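Local atomic coordinates of putative lipoprotein GNA1162 (Neisseria meningitidis, PDB entry 4HRV), a protein that is of unknown function but, as a putative lipoprotein, probably sits anchored by lipid to the bacterial membrane, the crystallised piece being its soluble GNA1162-like part. Residues B[17-21]-B[34-38]; B[55-59]-B[78-82]; B[71-75]-B[88-92]. The protein carries 3 engineered substitutions. All coordinates share one frame; numbering follows the deposited sequence.

Contact 1: B[17-21]-B[34-38]; sequences LVVPP and MLAST. Engineered in segment 34-38: Met34 (natural residue Val).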
loop_
_atom_site.group_PDB
_atom_site.type_symbol
_atom_site.label_atom_id
_atom_site.label_comp_id
_atom_site.label_asym_id
_atom_site.label_seq_id
_atom_site.Cartn_x
_atom_site.Cartn_y
_atom_site.Cartn_z
ATOM N N LEU B 17 5.885 18.446 9.668
ATOM C CA LEU B 17 4.509 18.872 9.873
ATOM C C LEU B 17 3.605 18.208 8.833
ATOM O O LEU B 17 3.761 18.412 7.626
ATOM C CB LEU B 17 4.400 20.402 9.751
ATOM C CG LEU B 17 3.001 21.003 9.905
ATOM C CD1 LEU B 17 2.478 20.753 11.305
ATOM C CD2 LEU B 17 2.990 22.513 9.593
ATOM N N VAL B 18 2.672 17.389 9.300
ATOM C CA VAL B 18 1.639 16.873 8.422
ATOM C C VAL B 18 0.395 17.722 8.572
ATOM O O VAL B 18 -0.204 17.797 9.651
ATOM C CB VAL B 18 1.318 15.391 8.694
ATOM C CG1 VAL B 18 0.436 14.847 7.574
ATOM C CG2 VAL B 18 2.626 14.592 8.805
ATOM N N VAL B 19 0.020 18.396 7.491
ATOM C CA VAL B 19 -1.166 19.234 7.528
ATOM C C VAL B 19 -2.380 18.376 7.180
ATOM O O VAL B 19 -2.239 17.325 6.560
ATOM C CB VAL B 19 -1.077 20.435 6.564
ATOM C CG1 VAL B 19 0.050 21.399 6.992
ATOM C CG2 VAL B 19 -0.909 19.964 5.146
ATOM N N PRO B 20 -3.572 18.809 7.610
ATOM C CA PRO B 20 -4.803 18.094 7.266
ATOM C C PRO B 20 -4.849 17.812 5.776
ATOM O O PRO B 20 -4.680 18.727 4.970
ATOM C CB PRO B 20 -5.898 19.085 7.653
ATOM C CG PRO B 20 -5.318 19.843 8.788
ATOM C CD PRO B 20 -3.823 19.941 8.517
ATOM N N PRO B 21 -5.061 16.544 5.399
ATOM C CA PRO B 21 -5.046 16.217 3.974
ATOM C C PRO B 21 -6.200 16.842 3.203
ATOM O O PRO B 21 -7.287 17.025 3.746
ATOM C CB PRO B 21 -5.144 14.680 3.967
ATOM C CG PRO B 21 -4.553 14.272 5.296
ATOM C CD PRO B 21 -5.062 15.337 6.243
HETATM N N MSE B 34 -7.317 10.152 8.671
HETATM C CA MSE B 34 -6.093 9.907 7.925
HETATM C C MSE B 34 -4.869 10.580 8.558
HETATM O O MSE B 34 -3.795 9.974 8.651
HETATM C CB MSE B 34 -6.262 10.343 6.476
HETATM C CG MSE B 34 -5.010 10.187 5.661
HETATM SE SE MSE B 34 -5.367 10.468 3.772
HETATM C CE MSE B 34 -4.906 8.686 3.111
ATOM N N LEU B 35 -5.033 11.831 8.992
ATOM C CA LEU B 35 -3.942 12.573 9.624
ATOM C C LEU B 35 -3.322 11.763 10.757
ATOM O O LEU B 35 -2.103 11.600 10.818
ATOM C CB LEU B 35 -4.434 13.930 10.141
ATOM C CG LEU B 35 -3.368 14.844 10.770
ATOM C CD1 LEU B 35 -2.169 14.971 9.863
ATOM C CD2 LEU B 35 -3.942 16.226 11.115
ATOM N N ALA B 36 -4.171 11.248 11.645
ATOM C CA ALA B 36 -3.733 10.380 12.742
ATOM C C ALA B 36 -2.948 9.146 12.273
ATOM O O ALA B 36 -1.982 8.727 12.915
ATOM C CB ALA B 36 -4.931 9.950 13.574
ATOM N N SER B 37 -3.358 8.566 11.154
ATOM C CA SER B 37 -2.728 7.338 10.680
ATOM C C SER B 37 -1.271 7.511 10.234
ATOM O O SER B 37 -0.558 6.520 10.019
ATOM C CB SER B 37 -3.546 6.718 9.544
ATOM O OG SER B 37 -3.165 7.265 8.293
ATOM N N THR B 38 -0.813 8.757 10.092
ATOM C CA THR B 38 0.509 8.969 9.529
ATOM C C THR B 38 1.582 8.990 10.608
ATOM O O THR B 38 2.766 8.893 10.309
ATOM C CB THR B 38 0.596 10.289 8.733
ATOM O OG1 THR B 38 0.511 11.396 9.638
ATOM C CG2 THR B 38 -0.521 10.383 7.724
#

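Contact 2: B[55-59]-B[78-82]; sequences VEETF and LHQIF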
loop_
_atom_site.group_PDB
_atom_site.type_symbol
_atom_site.label_atom_id
_atom_site.label_comp_id
_atom_site.label_asym_id
_atom_site.label_seq_id
_atom_site.Cartn_x
_atom_site.Cartn_y
_atom_site.Cartn_z
ATOM N N VAL B 55 -1.744 19.628 16.172
ATOM C CA VAL B 55 -1.715 20.377 14.923
ATOM C C VAL B 55 -3.084 21.001 14.622
ATOM O O VAL B 55 -3.198 22.203 14.355
ATOM C CB VAL B 55 -1.275 19.454 13.763
ATOM C CG1 VAL B 55 -1.363 20.179 12.440
ATOM C CG2 VAL B 55 0.147 18.951 14.002
ATOM N N GLU B 56 -4.127 20.182 14.699
ATOM C CA GLU B 56 -5.481 20.646 14.403
ATOM C C GLU B 56 -5.842 21.822 15.286
ATOM O O GLU B 56 -6.423 22.786 14.821
ATOM C CB GLU B 56 -6.518 19.529 14.595
ATOM C CG GLU B 56 -6.334 18.319 13.696
ATOM C CD GLU B 56 -7.342 17.211 14.004
ATOM O OE1 GLU B 56 -8.467 17.533 14.450
ATOM O OE2 GLU B 56 -7.008 16.023 13.820
ATOM N N GLU B 57 -5.488 21.742 16.565
ATOM C CA GLU B 57 -5.843 22.796 17.509
ATOM C C GLU B 57 -5.088 24.093 17.236
ATOM O O GLU B 57 -5.646 25.183 17.375
ATOM C CB GLU B 57 -5.627 22.347 18.957
ATOM C CG GLU B 57 -5.855 23.454 19.995
ATOM C CD GLU B 57 -7.286 23.977 20.013
ATOM O OE1 GLU B 57 -8.209 23.226 19.623
ATOM O OE2 GLU B 57 -7.485 25.145 20.416
ATOM N N THR B 58 -3.820 23.980 16.851
ATOM C CA THR B 58 -3.048 25.180 16.516
ATOM C C THR B 58 -3.621 25.899 15.301
ATOM O O THR B 58 -3.691 27.122 15.276
ATOM C CB THR B 58 -1.555 24.867 16.287
ATOM O OG1 THR B 58 -0.969 24.495 17.536
ATOM C CG2 THR B 58 -0.820 26.086 15.733
ATOM N N PHE B 59 -4.025 25.146 14.283
ATOM C CA PHE B 59 -4.666 25.778 13.135
ATOM C C PHE B 59 -5.978 26.441 13.539
ATOM O O PHE B 59 -6.279 27.546 13.106
ATOM C CB PHE B 59 -4.884 24.785 12.000
ATOM C CG PHE B 59 -3.647 24.521 11.198
ATOM C CD1 PHE B 59 -3.067 25.540 10.451
ATOM C CD2 PHE B 59 -3.050 23.275 11.207
ATOM C CE1 PHE B 59 -1.923 25.313 9.714
ATOM C CE2 PHE B 59 -1.905 23.040 10.475
ATOM C CZ PHE B 59 -1.333 24.071 9.730
ATOM N N LEU B 78 4.163 28.443 7.775
ATOM C CA LEU B 78 4.015 27.277 8.641
ATOM C C LEU B 78 5.220 27.122 9.547
ATOM O O LEU B 78 5.075 26.890 10.748
ATOM C CB LEU B 78 3.786 26.002 7.826
ATOM C CG LEU B 78 2.515 26.018 6.982
ATOM C CD1 LEU B 78 2.335 24.660 6.300
ATOM C CD2 LEU B 78 1.331 26.349 7.863
ATOM N N HIS B 79 6.414 27.295 8.980
ATOM C CA HIS B 79 7.642 27.197 9.772
ATOM C C HIS B 79 7.698 28.253 10.879
ATOM O O HIS B 79 8.198 27.973 11.965
ATOM C CB HIS B 79 8.892 27.312 8.888
ATOM C CG HIS B 79 10.172 27.355 9.662
ATOM N ND1 HIS B 79 10.761 26.229 10.188
ATOM C CD2 HIS B 79 10.968 28.395 10.013
ATOM C CE1 HIS B 79 11.870 26.566 10.822
ATOM N NE2 HIS B 79 12.018 27.876 10.730
ATOM N N GLN B 80 7.202 29.459 10.595
ATOM C CA GLN B 80 7.123 30.517 11.601
ATOM C C GLN B 80 6.265 30.079 12.786
ATOM O O GLN B 80 6.501 30.495 13.921
ATOM C CB GLN B 80 6.547 31.819 11.019
ATOM C CG GLN B 80 7.463 32.595 10.075
ATOM C CD GLN B 80 6.846 33.921 9.612
ATOM O OE1 GLN B 80 6.714 34.179 8.413
ATOM N NE2 GLN B 80 6.471 34.765 10.569
ATOM N N ILE B 81 5.258 29.252 12.528
ATOM C CA ILE B 81 4.367 28.821 13.598
ATOM C C ILE B 81 4.898 27.619 14.361
ATOM O O ILE B 81 4.950 27.625 15.590
ATOM C CB ILE B 81 2.970 28.477 13.072
ATOM C CG1 ILE B 81 2.281 29.741 12.558
ATOM C CG2 ILE B 81 2.157 27.773 14.172
ATOM C CD1 ILE B 81 1.052 29.474 11.690
ATOM N N PHE B 82 5.314 26.593 13.627
ATOM C CA PHE B 82 5.630 25.312 14.235
ATOM C C PHE B 82 7.131 25.024 14.421
ATOM O O PHE B 82 7.498 24.152 15.215
ATOM C CB PHE B 82 5.046 24.186 13.386
ATOM C CG PHE B 82 3.544 24.134 13.354
ATOM C CD1 PHE B 82 2.837 23.482 14.357
ATOM C CD2 PHE B 82 2.842 24.666 12.287
ATOM C CE1 PHE B 82 1.444 23.394 14.311
ATOM C CE2 PHE B 82 1.453 24.583 12.235
ATOM C CZ PHE B 82 0.760 23.948 13.255
#

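Contact 3: B[71-75]-B[88-92]; sequences HAVRP and LYITV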
loop_
_atom_site.group_PDB
_atom_site.type_symbol
_atom_site.label_atom_id
_atom_site.label_comp_id
_atom_site.label_asym_id
_atom_site.label_seq_id
_atom_site.Cartn_x
_atom_site.Cartn_y
_atom_site.Cartn_z
ATOM N N HIS B 71 -3.439 24.121 2.901
ATOM C CA HIS B 71 -2.540 23.752 1.814
ATOM C C HIS B 71 -2.118 24.941 0.965
ATOM O O HIS B 71 -1.192 24.832 0.160
ATOM C CB HIS B 71 -3.188 22.710 0.913
ATOM C CG HIS B 71 -3.216 21.338 1.498
ATOM N ND1 HIS B 71 -2.683 20.247 0.847
ATOM C CD2 HIS B 71 -3.716 20.871 2.666
ATOM C CE1 HIS B 71 -2.861 19.164 1.582
ATOM N NE2 HIS B 71 -3.480 19.516 2.695
ATOM N N ALA B 72 -2.819 26.060 1.135
ATOM C CA ALA B 72 -2.530 27.287 0.399
ATOM C C ALA B 72 -1.530 28.200 1.116
ATOM O O ALA B 72 -0.941 29.094 0.503
ATOM C CB ALA B 72 -3.829 28.041 0.125
ATOM N N VAL B 73 -1.360 27.998 2.418
ATOM C CA VAL B 73 -0.455 28.821 3.206
ATOM C C VAL B 73 0.972 28.594 2.738
ATOM O O VAL B 73 1.357 27.463 2.476
ATOM C CB VAL B 73 -0.527 28.437 4.693
ATOM C CG1 VAL B 73 0.550 29.169 5.497
ATOM C CG2 VAL B 73 -1.910 28.741 5.248
ATOM N N ARG B 74 1.767 29.655 2.625
ATOM C CA ARG B 74 3.171 29.457 2.268
ATOM C C ARG B 74 3.889 28.643 3.343
ATOM O O ARG B 74 3.707 28.876 4.539
ATOM C CB ARG B 74 3.882 30.800 2.021
ATOM C CG ARG B 74 3.459 31.453 0.711
ATOM C CD ARG B 74 4.486 32.444 0.194
ATOM N NE ARG B 74 4.821 33.462 1.183
ATOM C CZ ARG B 74 5.972 33.498 1.847
ATOM N NH1 ARG B 74 6.895 32.574 1.613
ATOM N NH2 ARG B 74 6.209 34.458 2.734
ATOM N N PRO B 75 4.723 27.683 2.923
ATOM C CA PRO B 75 5.391 26.824 3.902
ATOM C C PRO B 75 6.211 27.622 4.903
ATOM O O PRO B 75 6.282 27.248 6.068
ATOM C CB PRO B 75 6.304 25.953 3.033
ATOM C CG PRO B 75 5.608 25.914 1.712
ATOM C CD PRO B 75 5.033 27.288 1.541
ATOM N N LEU B 88 4.438 17.978 5.052
ATOM C CA LEU B 88 3.917 16.884 4.254
ATOM C C LEU B 88 2.496 17.182 3.819
ATOM O O LEU B 88 1.612 17.401 4.650
ATOM C CB LEU B 88 3.990 15.574 5.047
ATOM C CG LEU B 88 3.434 14.331 4.344
ATOM C CD1 LEU B 88 4.315 13.938 3.159
ATOM C CD2 LEU B 88 3.326 13.189 5.342
ATOM N N TYR B 89 2.294 17.241 2.506
ATOM C CA TYR B 89 0.975 17.501 1.941
ATOM C C TYR B 89 0.397 16.216 1.342
ATOM O O TYR B 89 0.989 15.622 0.436
ATOM C CB TYR B 89 1.053 18.548 0.834
ATOM C CG TYR B 89 1.527 19.913 1.294
ATOM C CD1 TYR B 89 2.825 20.345 1.043
ATOM C CD2 TYR B 89 0.666 20.779 1.981
ATOM C CE1 TYR B 89 3.256 21.617 1.467
ATOM C CE2 TYR B 89 1.098 22.037 2.410
ATOM C CZ TYR B 89 2.381 22.449 2.140
ATOM O OH TYR B 89 2.809 23.687 2.576
ATOM N N ILE B 90 -0.769 15.814 1.822
ATOM C CA ILE B 90 -1.444 14.639 1.259
ATOM C C ILE B 90 -2.753 15.054 0.611
ATOM O O ILE B 90 -3.489 15.859 1.168
ATOM C CB ILE B 90 -1.749 13.624 2.349
ATOM C CG1 ILE B 90 -0.443 13.186 3.031
ATOM C CG2 ILE B 90 -2.520 12.427 1.774
ATOM C CD1 ILE B 90 -0.667 12.429 4.310
ATOM N N THR B 91 -3.031 14.501 -0.565
ATOM C CA THR B 91 -4.298 14.699 -1.252
ATOM C C THR B 91 -4.930 13.350 -1.632
ATOM O O THR B 91 -4.299 12.519 -2.285
ATOM C CB THR B 91 -4.112 15.550 -2.522
ATOM O OG1 THR B 91 -3.587 16.825 -2.158
ATOM C CG2 THR B 91 -5.437 15.744 -3.259
ATOM N N VAL B 92 -6.162 13.137 -1.186
ATOM C CA VAL B 92 -6.943 11.982 -1.610
ATOM C C VAL B 92 -7.665 12.341 -2.906
ATOM O O VAL B 92 -8.491 13.263 -2.932
ATOM C CB VAL B 92 -7.977 11.576 -0.547
ATOM C CG1 VAL B 92 -8.938 10.495 -1.109
ATOM C CG2 VAL B 92 -7.274 11.074 0.700
HETATM O O HOH W 1 0.742 25.125 3.290
#

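Contact 1: B[17-21]-B[34-38]
Leu35, on the short helical turn 34-37, reaches across to strand 15-23 and shows how one branched side chain can join a helix to the sheet of an alpha/beta fold. Its CB lies beside CD of Pro21, 4.2 Å away, where the proline ring runs crosswise to it. CG stands anti to the backbone N (chi1 -177°), which carries both methyls over the strand. There the branches part: CD2 faces CA of Pro20, while CD1 comes down on Val18, 3.4 Å from its carbonyl O and 3.5 Å from its CG1, the latter tighter than a usual carbon contact. Leu35 and Val18 thus lie antiparallel alongside each other rather than meeting end on.

Met34, an engineered residue present as selenomethionine, adds its CG against Pro21 CG at 4.1 Å; SE stays near the same proline carbon, and the bend at chi3 takes the terminal CE away. The side chain also touches Val92 of the neighbouring strand, and Gln152 of the second subunit packs on it. Thr38 closes the other end of the contact beside the Val18 methyls. Its hydroxyl is turned back by chi1 of 69° and donates to Leu35 O at 2.9 Å, in the carbonyl plane. The same oxygen accepts Thr38 N, so two donors of one residue grip it, and OG1 lies 3.9 Å from Val18 CG2.

Contact 2: B[55-59]-B[78-82]
Thr58 and Ile81 face each other with CA atoms 8.8 Å apart on two helical segments, 55-59 and 78-82, whose axes approach to 12.2 Å and cross at 110°. Side chains alone bridge so wide a gap. Phe82 does most of this: its ring leaves helix 75-82 toward the other helix, Thr58 comes from the opposite direction, and Thr58 CG2 sits obliquely 3.6 Å from Phe82 CZ. With chi1 at -69° the threonine OG1 lies beside the backbone N and makes a weak bond back to Val54 O, which leaves CG2 on the far side from that N, pointing at the ring. CG2 of Ile81 touches the same methyl at 3.8 Å and also lies over one face of the Phe82 ring, toward its rim.

Phe59 lies one residue further along its helix. Phe82 CZ hangs over one face of the Phe59 ring, displaced toward the rim, and the nearest pair is Phe59 CZ with Phe82 CE2 at 3.8 Å. The planes are inclined at 54°, a tilted meeting of two rings. Leu78 approaches differently, with CD2 in the plane of the Phe59 ring at its edge, 3.9 Å from CE1. Leu17 of strand 15-23 packs against Val55, Leu78 and Phe82. Both helices belong to the beta-alpha-beta crossover that leads from strand 48-49 to parallel strand 86-99, with strand 15-23 between them in the sheet.

Contact 3: B[71-75]-B[88-92]
His71, at the end of helix 67-72, lays one face of its imidazole over the side of Tyr89 on strand 86-99. Tyr89 CD2 stands 3.5 Å above the imidazole plane, toward the rim, and is nearest to ND1 of His71. The two rings are tilted by 54°, with centroids 5.2 Å apart, and the side chains lie alongside each other, pointing opposite ways. The edge of the imidazole is used as well: His71 CE1 lies 3.4 Å from Ile90 O, which sits near the ring plane. NE2 has its polar partner beyond the two segments, a hydrogen bond to Pro20 O of strand 15-23, and that bond would help hold the imidazole in its rotation.

At Val73 the chain has left the helix, and its backbone carbonyl takes over the contact. One water bridges Val73 O and Tyr89 OH, which are 4.0 Å apart. It donates a hydrogen bond to Val73 O at 2.6 Å and accepts one from Tyr89 OH at 2.6 Å, lying in the plane of the phenol ring. The tyrosine CB already points at the 71-75 segment, and chi1 of -63° sets CG beside the backbone N, extending the ring toward Val73 and Pro75. Pro75 starts helix 75-82, with Arg74 at the N-cap, and brings CG to 3.7 Å from Tyr89 OH, the proline side chain running roughly perpendicular to that of the tyrosine.

His71 thus meets the tyrosine at CB and CD2, while a proline and a bridging water meet its hydroxyl. The turn between helices 67-72 and 75-82 is part of the beta-alpha-beta crossover that ends in strand 86-99, in a fold whose family belongs to the TolB N-terminal clan.

In the fold
Along the chain contact 1 closes before the others open, whereas contacts 2 and 3 interlock, their segments alternating in sequence. The centre of contact 1 lies about 10 Å from that of contact 3 and about 13 Å from that of contact 2; contacts 2 and 3 are also about 13 Å apart. Neighbouring parallel strands 15-23 and 86-99 bind them together. Val18 turns to helix 34-37 in contact 1, whereas Leu17 and Val19 face the helices of contacts 2 and 3. Leu78 touches both Val73 and Tyr89, joining contacts 2 and 3. Strands 15-23 and 86-99 thus have helices packed on both sides, and the second subunit packs on contact 1 and on Leu88 of contact 3.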